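Pheromone cOB1/lipoprotein, YaeC family (Enterococcus faecalis, PDB 4EF1) probably binds methionine as the lipid-anchored substrate-binding component of a transport system, and is also the precursor of the sex pheromone cOB1. Local coordinates at residues Ala55-His60 with Ala80-Pro85; Trp114-Thr119 with Ala193-Ser198; Ile120-Gly125 with Val133-Ala138. All coordinates share one frame; numbering follows the deposited sequence. Where two conformers were deposited one is given.

Interaction 1. Residues Ala55-His60 with Ala80-Pro85. With MSE (selenomethionine), chain C.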
loop_
_atom_site.group_PDB
_atom_site.type_symbol
_atom_site.label_atom_id
_atom_site.label_comp_id
_atom_site.label_asym_id
_atom_site.label_seq_id
_atom_site.Cartn_x
_atom_site.Cartn_y
_atom_site.Cartn_z
ATOM N N ALA A 55 -14.629 6.860 -7.425
ATOM C CA ALA A 55 -13.577 6.985 -6.401
ATOM C C ALA A 55 -12.669 5.765 -6.504
ATOM O O ALA A 55 -13.052 4.734 -7.113
ATOM C CB ALA A 55 -14.190 7.046 -5.012
ATOM N N ASN A 56 -11.487 5.863 -5.928
ATOM C CA ASN A 56 -10.672 4.666 -5.754
ATOM C C ASN A 56 -10.104 4.562 -4.342
ATOM O O ASN A 56 -10.067 5.536 -3.564
ATOM C CB ASN A 56 -9.683 4.424 -6.917
ATOM C CG ASN A 56 -8.551 5.441 -6.975
ATOM O OD1 ASN A 56 -7.983 5.864 -5.936
ATOM N ND2 ASN A 56 -8.169 5.791 -8.192
ATOM N N TYR A 57 -9.740 3.335 -4.000
ATOM C CA TYR A 57 -9.256 2.961 -2.696
ATOM C C TYR A 57 -8.191 1.857 -2.884
ATOM O O TYR A 57 -8.501 0.658 -2.903
ATOM C CB TYR A 57 -10.445 2.431 -1.877
ATOM C CG TYR A 57 -10.121 1.986 -0.454
ATOM C CD1 TYR A 57 -9.101 2.582 0.321
ATOM C CD2 TYR A 57 -10.884 0.982 0.149
ATOM C CE1 TYR A 57 -8.851 2.167 1.653
ATOM C CE2 TYR A 57 -10.639 0.570 1.450
ATOM C CZ TYR A 57 -9.633 1.138 2.202
ATOM O OH TYR A 57 -9.489 0.673 3.492
ATOM N N PHE A 58 -6.932 2.282 -3.008
ATOM C CA PHE A 58 -5.815 1.358 -3.250
ATOM C C PHE A 58 -4.424 1.949 -2.966
ATOM O O PHE A 58 -3.478 1.188 -2.791
ATOM C CB PHE A 58 -5.867 0.830 -4.715
ATOM C CG PHE A 58 -5.198 1.739 -5.697
ATOM C CD1 PHE A 58 -5.835 2.884 -6.141
ATOM C CD2 PHE A 58 -3.944 1.443 -6.187
ATOM C CE1 PHE A 58 -5.219 3.722 -7.033
ATOM C CE2 PHE A 58 -3.313 2.291 -7.080
ATOM C CZ PHE A 58 -3.954 3.424 -7.506
ATOM N N GLN A 59 -4.275 3.270 -2.988
ATOM C CA GLN A 59 -2.941 3.915 -2.944
ATOM C C GLN A 59 -2.704 4.777 -1.725
ATOM O O GLN A 59 -3.657 5.319 -1.156
ATOM C CB GLN A 59 -2.755 4.802 -4.176
ATOM C CG GLN A 59 -3.635 6.039 -4.262
ATOM C CD GLN A 59 -3.733 6.670 -5.648
ATOM O OE1 GLN A 59 -2.730 6.809 -6.358
ATOM N NE2 GLN A 59 -4.969 7.061 -6.041
ATOM N N HIS A 60 -1.419 4.955 -1.392
ATOM C CA HIS A 60 -0.966 5.886 -0.376
ATOM C C HIS A 60 -0.576 7.212 -1.011
ATOM O O HIS A 60 -0.486 7.293 -2.223
ATOM C CB HIS A 60 0.156 5.283 0.498
ATOM C CG HIS A 60 1.344 4.698 -0.261
ATOM N ND1 HIS A 60 2.134 5.443 -1.074
ATOM C CD2 HIS A 60 1.945 3.452 -0.172
ATOM C CE1 HIS A 60 3.146 4.676 -1.560
ATOM N NE2 HIS A 60 3.039 3.460 -1.011
ATOM N N ALA A 80 -7.329 9.510 4.430
ATOM C CA ALA A 80 -6.630 8.255 4.728
ATOM C C ALA A 80 -7.571 7.337 5.509
ATOM O O ALA A 80 -8.276 7.788 6.444
ATOM C CB ALA A 80 -5.403 8.524 5.560
ATOM N N ILE A 81 -7.495 6.058 5.202
ATOM C CA ILE A 81 -8.330 5.037 5.842
ATOM C C ILE A 81 -7.535 4.006 6.658
ATOM O O ILE A 81 -7.931 3.636 7.752
ATOM C CB ILE A 81 -9.160 4.322 4.812
ATOM C CG1 ILE A 81 -9.964 5.289 3.964
ATOM C CG2 ILE A 81 -10.088 3.303 5.484
ATOM C CD1 ILE A 81 -10.904 6.235 4.686
ATOM N N HIS A 82 -6.402 3.557 6.141
ATOM C CA HIS A 82 -5.592 2.527 6.809
ATOM C C HIS A 82 -4.163 2.452 6.344
ATOM O O HIS A 82 -3.855 2.871 5.258
ATOM C CB HIS A 82 -6.231 1.154 6.620
ATOM C CG HIS A 82 -5.999 0.535 5.253
ATOM N ND1 HIS A 82 -6.881 0.642 4.252
ATOM C CD2 HIS A 82 -4.971 -0.265 4.784
ATOM C CE1 HIS A 82 -6.461 -0.038 3.211
ATOM N NE2 HIS A 82 -5.264 -0.585 3.521
ATOM N N LEU A 83 -3.321 1.803 7.163
ATOM C CA LEU A 83 -1.886 1.553 6.901
ATOM C C LEU A 83 -1.662 0.054 6.667
ATOM O O LEU A 83 -2.374 -0.823 7.253
ATOM C CB LEU A 83 -1.043 1.933 8.134
ATOM C CG LEU A 83 -1.294 3.231 8.886
ATOM C CD1 LEU A 83 -0.319 3.441 10.045
ATOM C CD2 LEU A 83 -1.247 4.401 7.910
ATOM N N GLU A 84 -0.660 -0.247 5.840
ATOM C CA GLU A 84 -0.220 -1.619 5.575
ATOM C C GLU A 84 1.317 -1.690 5.752
ATOM O O GLU A 84 2.056 -1.580 4.754
ATOM C CB GLU A 84 -0.540 -1.983 4.124
ATOM C CG GLU A 84 -1.992 -2.078 3.826
ATOM C CD GLU A 84 -2.275 -2.491 2.388
ATOM O OE1 GLU A 84 -1.355 -2.944 1.604
ATOM O OE2 GLU A 84 -3.460 -2.340 2.060
ATOM N N PRO A 85 1.785 -1.855 7.004
ATOM C CA PRO A 85 3.223 -1.990 7.264
ATOM C C PRO A 85 3.780 -3.053 6.338
ATOM O O PRO A 85 3.285 -4.197 6.325
ATOM C CB PRO A 85 3.278 -2.419 8.742
ATOM C CG PRO A 85 2.005 -1.915 9.319
ATOM C CD PRO A 85 1.001 -2.074 8.225
HETATM N N MSE C 301 -1.793 -1.180 -0.473
HETATM C CA MSE C 301 -0.407 -0.701 -0.863
HETATM C C MSE C 301 0.466 -0.358 0.347
HETATM O O MSE C 301 -0.016 0.290 1.289
HETATM O OXT MSE C 301 1.690 -0.659 0.356
HETATM C CB MSE C 301 -0.461 0.473 -1.840
HETATM C CG MSE C 301 0.891 0.910 -2.417
HETATM SE SE MSE C 301 0.714 2.557 -3.397
HETATM C CE MSE C 301 -0.358 1.922 -4.949
#

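Interaction 2. Residues Trp114-Thr119 with Ala193-Ser198. With MSE (selenomethionine), chain C.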
loop_
_atom_site.group_PDB
_atom_site.type_symbol
_atom_site.label_atom_id
_atom_site.label_comp_id
_atom_site.label_asym_id
_atom_site.label_seq_id
_atom_site.Cartn_x
_atom_site.Cartn_y
_atom_site.Cartn_z
ATOM N N TRP A 114 10.287 2.734 -2.399
ATOM C CA TRP A 114 11.739 2.519 -2.185
ATOM C C TRP A 114 12.225 2.944 -0.833
ATOM O O TRP A 114 12.988 2.210 -0.236
ATOM C CB TRP A 114 12.600 3.155 -3.277
ATOM C CG TRP A 114 12.390 2.549 -4.649
ATOM C CD1 TRP A 114 11.595 1.462 -5.001
ATOM C CD2 TRP A 114 13.049 2.939 -5.884
ATOM N NE1 TRP A 114 11.707 1.178 -6.325
ATOM C CE2 TRP A 114 12.547 2.034 -6.919
ATOM C CE3 TRP A 114 13.953 3.926 -6.232
ATOM C CZ2 TRP A 114 12.969 2.120 -8.226
ATOM C CZ3 TRP A 114 14.347 4.027 -7.548
ATOM C CH2 TRP A 114 13.858 3.154 -8.532
ATOM N N PRO A 115 11.776 4.118 -0.335
ATOM C CA PRO A 115 12.165 4.515 1.008
ATOM C C PRO A 115 11.802 3.537 2.137
ATOM O O PRO A 115 12.441 3.566 3.200
ATOM C CB PRO A 115 11.430 5.842 1.206
ATOM C CG PRO A 115 11.283 6.419 -0.172
ATOM C CD PRO A 115 10.983 5.187 -0.995
ATOM N N ARG A 116 10.777 2.741 1.914
ATOM C CA ARG A 116 10.280 1.783 2.885
ATOM C C ARG A 116 11.243 0.599 3.086
ATOM O O ARG A 116 11.479 0.198 4.207
ATOM C CB ARG A 116 8.903 1.299 2.462
ATOM C CG ARG A 116 7.877 2.410 2.201
ATOM C CD ARG A 116 6.518 1.936 1.770
ATOM N NE ARG A 116 5.656 1.451 2.856
ATOM C CZ ARG A 116 4.445 0.942 2.664
ATOM N NH1 ARG A 116 3.902 0.926 1.440
ATOM N NH2 ARG A 116 3.738 0.533 3.698
ATOM N N VAL A 117 11.773 0.028 2.008
ATOM C CA VAL A 117 12.793 -1.018 2.136
ATOM C C VAL A 117 14.069 -0.412 2.736
ATOM O O VAL A 117 14.729 -1.047 3.567
ATOM C CB VAL A 117 13.091 -1.753 0.807
ATOM C CG1 VAL A 117 13.935 -0.861 -0.112
ATOM C CG2 VAL A 117 13.802 -3.090 1.088
ATOM N N LEU A 118 14.401 0.832 2.340
ATOM C CA LEU A 118 15.551 1.525 2.897
ATOM C C LEU A 118 15.393 1.750 4.432
ATOM O O LEU A 118 16.364 1.527 5.161
ATOM C CB LEU A 118 15.815 2.851 2.156
ATOM C CG LEU A 118 16.292 2.751 0.695
ATOM C CD1 LEU A 118 16.545 4.117 0.084
ATOM C CD2 LEU A 118 17.561 1.932 0.591
ATOM N N THR A 119 14.187 2.155 4.904
ATOM C CA THR A 119 13.947 2.343 6.344
ATOM C C THR A 119 14.003 0.981 7.064
ATOM O O THR A 119 14.494 0.884 8.187
ATOM C CB THR A 119 12.587 3.007 6.717
ATOM O OG1 THR A 119 11.485 2.117 6.470
ATOM C CG2 THR A 119 12.386 4.360 6.018
ATOM N N ALA A 193 11.351 -9.083 8.133
ATOM C CA ALA A 193 11.544 -7.714 8.656
ATOM C C ALA A 193 10.319 -6.947 8.219
ATOM O O ALA A 193 9.817 -7.173 7.135
ATOM C CB ALA A 193 12.818 -7.080 8.109
ATOM N N LEU A 194 9.805 -6.104 9.093
ATOM C CA LEU A 194 8.582 -5.345 8.853
ATOM C C LEU A 194 8.805 -3.858 9.118
ATOM O O LEU A 194 9.442 -3.485 10.076
ATOM C CB LEU A 194 7.481 -5.869 9.776
ATOM C CG LEU A 194 6.019 -5.584 9.398
ATOM C CD1 LEU A 194 5.674 -6.268 8.086
ATOM C CD2 LEU A 194 5.113 -6.046 10.544
ATOM N N GLU A 195 8.234 -3.036 8.285
ATOM C CA GLU A 195 8.235 -1.566 8.437
ATOM C C GLU A 195 7.632 -1.189 9.778
ATOM O O GLU A 195 6.648 -1.821 10.236
ATOM C CB GLU A 195 7.391 -0.975 7.320
ATOM C CG GLU A 195 7.243 0.541 7.293
ATOM C CD GLU A 195 6.345 0.943 6.154
ATOM O OE1 GLU A 195 5.278 0.362 6.052
ATOM O OE2 GLU A 195 6.681 1.860 5.384
ATOM N N LYS A 196 8.246 -0.235 10.460
ATOM C CA LYS A 196 7.797 0.046 11.829
ATOM C C LYS A 196 6.891 1.256 11.892
ATOM O O LYS A 196 5.859 1.195 12.541
ATOM C CB LYS A 196 8.945 0.067 12.843
ATOM C CG LYS A 196 9.874 1.248 12.860
ATOM C CD LYS A 196 10.898 1.034 13.969
ATOM C CE LYS A 196 11.919 2.159 14.019
ATOM N NZ LYS A 196 13.058 1.849 14.921
ATOM N N GLU A 197 7.238 2.323 11.184
ATOM C CA GLU A 197 6.427 3.546 11.179
ATOM C C GLU A 197 5.860 3.735 9.745
ATOM O O GLU A 197 6.549 4.222 8.838
ATOM C CB GLU A 197 7.269 4.742 11.676
ATOM C CG GLU A 197 6.543 6.090 11.729
ATOM C CD GLU A 197 5.170 6.033 12.393
ATOM O OE1 GLU A 197 4.201 5.622 11.725
ATOM O OE2 GLU A 197 5.051 6.441 13.566
ATOM N N SER A 198 4.595 3.341 9.571
ATOM C CA SER A 198 3.955 3.325 8.258
ATOM C C SER A 198 3.039 4.516 8.011
ATOM O O SER A 198 2.415 4.592 6.944
ATOM C CB SER A 198 3.162 2.017 8.096
ATOM O OG SER A 198 2.176 1.885 9.100
HETATM N N MSE C 301 -1.793 -1.180 -0.473
HETATM C CA MSE C 301 -0.407 -0.701 -0.863
HETATM C C MSE C 301 0.466 -0.358 0.347
HETATM O O MSE C 301 -0.016 0.290 1.289
HETATM O OXT MSE C 301 1.690 -0.659 0.356
HETATM C CB MSE C 301 -0.461 0.473 -1.840
HETATM C CG MSE C 301 0.891 0.910 -2.417
HETATM SE SE MSE C 301 0.714 2.557 -3.397
HETATM C CE MSE C 301 -0.358 1.922 -4.949
HETATM O O HOH W 1 10.762 0.815 9.186
HETATM O O HOH W 2 8.856 3.290 6.091
#

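Interaction 3. Residues Ile120-Gly125 with Val133-Ala138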
loop_
_atom_site.group_PDB
_atom_site.type_symbol
_atom_site.label_atom_id
_atom_site.label_comp_id
_atom_site.label_asym_id
_atom_site.label_seq_id
_atom_site.Cartn_x
_atom_site.Cartn_y
_atom_site.Cartn_z
ATOM N N ILE A 120 13.499 -0.065 6.429
ATOM C CA ILE A 120 13.559 -1.409 7.058
ATOM C C ILE A 120 15.058 -1.810 7.279
ATOM O O ILE A 120 15.452 -2.168 8.366
ATOM C CB ILE A 120 12.797 -2.467 6.251
ATOM C CG1 ILE A 120 11.284 -2.241 6.352
ATOM C CG2 ILE A 120 13.210 -3.900 6.678
ATOM C CD1 ILE A 120 10.489 -3.006 5.320
ATOM N N LEU A 121 15.874 -1.686 6.228
ATOM C CA LEU A 121 17.274 -2.060 6.297
ATOM C C LEU A 121 18.076 -1.140 7.287
ATOM O O LEU A 121 18.954 -1.631 8.011
ATOM C CB LEU A 121 17.908 -2.091 4.896
ATOM C CG LEU A 121 17.295 -3.154 3.969
ATOM C CD1 LEU A 121 17.748 -2.937 2.538
ATOM C CD2 LEU A 121 17.530 -4.589 4.474
ATOM N N GLU A 122 17.734 0.161 7.325
ATOM C CA GLU A 122 18.290 1.082 8.326
ATOM C C GLU A 122 17.913 0.671 9.766
ATOM O O GLU A 122 18.785 0.610 10.647
ATOM C CB GLU A 122 17.847 2.547 8.051
ATOM C CG GLU A 122 18.457 3.571 8.996
ATOM C CD GLU A 122 18.547 4.982 8.423
ATOM O OE1 GLU A 122 17.555 5.469 7.893
ATOM O OE2 GLU A 122 19.590 5.637 8.572
ATOM N N ASP A 123 16.631 0.379 10.011
ATOM C CA ASP A 123 16.185 -0.066 11.351
ATOM C C ASP A 123 16.938 -1.313 11.787
ATOM O O ASP A 123 17.311 -1.429 12.949
ATOM C CB ASP A 123 14.689 -0.390 11.394
ATOM C CG ASP A 123 13.806 0.810 11.157
ATOM O OD1 ASP A 123 14.263 1.964 11.292
ATOM O OD2 ASP A 123 12.628 0.549 10.828
ATOM N N ALA A 124 17.201 -2.216 10.840
ATOM C CA ALA A 124 17.978 -3.436 11.092
ATOM C C ALA A 124 19.485 -3.195 11.258
ATOM O O ALA A 124 20.230 -4.131 11.530
ATOM C CB ALA A 124 17.784 -4.436 9.953
ATOM N N GLY A 125 19.951 -1.977 11.006
ATOM C CA GLY A 125 21.355 -1.658 11.150
ATOM C C GLY A 125 22.229 -2.102 9.990
ATOM O O GLY A 125 23.451 -2.088 10.116
ATOM N N VAL A 133 20.645 13.805 2.800
ATOM C CA VAL A 133 19.769 13.159 1.840
ATOM C C VAL A 133 18.368 13.695 2.075
ATOM O O VAL A 133 17.963 13.924 3.221
ATOM C CB VAL A 133 19.714 11.607 1.980
ATOM C CG1 VAL A 133 19.253 11.158 3.366
ATOM C CG2 VAL A 133 18.766 11.022 0.956
ATOM N N ASP A 134 17.634 13.889 0.983
ATOM C CA ASP A 134 16.224 14.149 1.089
ATOM C C ASP A 134 15.546 12.802 1.362
ATOM O O ASP A 134 15.292 12.032 0.434
ATOM C CB ASP A 134 15.706 14.799 -0.198
ATOM C CG ASP A 134 14.206 15.032 -0.176
ATOM O OD1 ASP A 134 13.533 14.617 0.806
ATOM O OD2 ASP A 134 13.706 15.632 -1.156
ATOM N N ARG A 135 15.251 12.510 2.630
ATOM C CA ARG A 135 14.619 11.217 3.026
ATOM C C ARG A 135 13.216 10.956 2.490
ATOM O O ARG A 135 12.751 9.806 2.427
ATOM C CB ARG A 135 14.594 11.083 4.559
ATOM C CG ARG A 135 15.980 10.937 5.151
ATOM C CD ARG A 135 15.980 10.815 6.658
ATOM N NE ARG A 135 17.301 10.381 7.091
ATOM C CZ ARG A 135 17.699 9.114 7.241
ATOM N NH1 ARG A 135 16.881 8.073 7.040
ATOM N NH2 ARG A 135 18.945 8.894 7.639
ATOM N N THR A 136 12.540 12.021 2.101
ATOM C CA THR A 136 11.175 11.940 1.564
ATOM C C THR A 136 11.139 11.206 0.196
ATOM O O THR A 136 10.206 10.467 -0.088
ATOM C CB THR A 136 10.564 13.374 1.455
ATOM O OG1 THR A 136 11.360 14.171 0.563
ATOM C CG2 THR A 136 10.529 14.087 2.852
ATOM N N THR A 137 12.191 11.398 -0.605
ATOM C CA THR A 137 12.327 10.811 -1.946
ATOM C C THR A 137 13.568 9.891 -2.038
ATOM O O THR A 137 14.252 9.871 -3.070
ATOM C CB THR A 137 12.487 11.973 -2.969
ATOM O OG1 THR A 137 13.704 12.696 -2.696
ATOM C CG2 THR A 137 11.312 12.927 -2.888
ATOM N N ALA A 138 13.842 9.123 -0.974
ATOM C CA ALA A 138 15.071 8.334 -0.908
ATOM C C ALA A 138 15.105 7.276 -2.011
ATOM O O ALA A 138 14.091 6.637 -2.322
ATOM C CB ALA A 138 15.298 7.714 0.478
#

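Interaction 1. Residues Ala55-His60 with Ala80-Pro85
Tyr-57 carries its ring anti to the backbone N (chi1 -180°), and His-82 sets its imidazole between its own backbone N and carbonyl carbon (chi1 78°). These torsions bring the two ring rims together. Tyr-57 OH lies 2.7 Å from His-82 ND1, and the two are hydrogen-bonded. The ring planes stand at 82°, and the rings meet at their rims rather than stacking. Ile-81 packs beside the phenol, with its CB 3.8 Å from Tyr-57 CE1. On the far side of the imidazole, His-82 NE2 donates to Glu-84 OE2 at 2.9 Å, in the ring plane. The imidazole is thus gripped at both nitrogens. Glu-84 is held by it and accepts from the ligand: its OE1 takes a hydrogen bond from the selenomethionine N at 2.8 Å. A chain of hydrogen bonds links the buried Tyr-57 to the ligand amino group, within the selenomethionine pocket. Along the ligand side chain, selenium SE sits over one face of the His-60 ring, 3.5 Å from NE2. Ile-81 and His-82 form a classic beta bulge opposite Asn-203. Strand 203-208 runs between strands 55-60 and 75-83 in the mixed sheet, and helix 12-28 packs on Tyr-57 through Ile-18 and Leu-19.

Interaction 2. Residues Trp114-Thr119 with Ala193-Ser198
Strand 193-194 brings the chain up to Glu-195, which meets Arg-116 of helix 114-123 in a buried salt bridge. Ala-193 pairs through its backbone with Leu-88, and Glu-195 with Val-86, so the glutamate starts from the edge of the five-stranded sheet. Its CG is anti to the backbone N (chi1 179°) and the chain runs on extended. The carboxylate therefore reaches the side of the guanidinium. Arg-116 grips it side-on with two nitrogens. Arg-116 NE donates to Glu-195 OE2 at 2.8 Å with an N-H...O angle of 171°. Arg-116 NH2 donates to Glu-195 OE1, also at 2.8 Å, on the syn lone pair. The two planes are 30° apart. This is a second-shell carboxylate behind a ligand-binding arginine, in a periplasmic-binding-protein fold. Arg-116 NH1 donates to the selenomethionine OXT at 2.9 Å, and Glu-195 helps fix how the guanidinium is turned. Asp-113 forms a further salt bridge to NH1, and Glu-195 OE1 also accepts from Val-86 N. A water donates to Glu-195 OE2 at 2.7 Å. In one of the two conformers of Thr-119, its OG1 accepts from this water and from a second one. That second water takes a hydrogen bond from the backbone N of Lys-196 at 3.0 Å.

Interaction 3. Residues Ile120-Gly125 with Val133-Ala138
Glu-122 and Arg-135 reach for each other from opposite directions and form a salt bridge at the protein surface. It joins the last turn of helix 114-123 to the loop between strands 127-129 and 143-146. Those two strands form a small antiparallel sheet, so the bridge ties the helix to the connection of a two-stranded hairpin. Arg-135 NH1 donates to Glu-122 OE1 at 2.8 Å, with an N-H...O angle of 162°. It uses the syn lone pair of that oxygen, and the oxygen sits almost in the guanidinium plane, beyond its rim. The second bond, from Arg-135 NH2 to Glu-122 OE2, is weak at 3.4 Å. The grip is end-on, through the two terminal nitrogens, and it is lopsided. The carboxylate and guanidinium are nearly coplanar, with planes 19° apart.

Both side chains are largely extended, which lets them span backbones whose nearest CA atoms, those of Glu-122 and Arg-135, are 12.0 Å apart. Glu-122 has its CG anti to the backbone N (chi1 -176°) and is extended beyond it. Arg-135 is extended from CG to NE, and its side chain also touches Leu-129 of strand 127-129.

Further out, the apolar side of the helix packs on the domain. Leu-121 packs on Leu-88, Leu-96 and Ile-127, and Ile-120 on Val-86 and Leu-88. Ala-138, in the same loop as the arginine, rests on Leu-129. The helix ends in a Schellman motif at Gly-125, which has a positive phi. Ala-124 N bonds to Ile-120 O at 3.0 Å in the last turn, and Gly-125 N bonds to Glu-122 O at 2.9 Å.

Interactions 1 and 2 are buried and both touch the selenomethionine, one at its amino group and selenium, the other at its carboxylate. They meet where Glu-84 O lies 2.9 Å from Arg-116 NH2, a weak hydrogen bond. Interaction 1 belongs to the six-stranded sheet and relies on a chain of hydrogen bonds through tyrosine, histidine and glutamate. Interaction 2 joins a helix to the edge of the five-stranded sheet through a charged pair. Interaction 3 shares helix 114-123 with it, and their centres are 8 Å apart. It is also an arginine-glutamate bridge, but on the surface and away from the ligand. Interactions 1 and 3 do not touch.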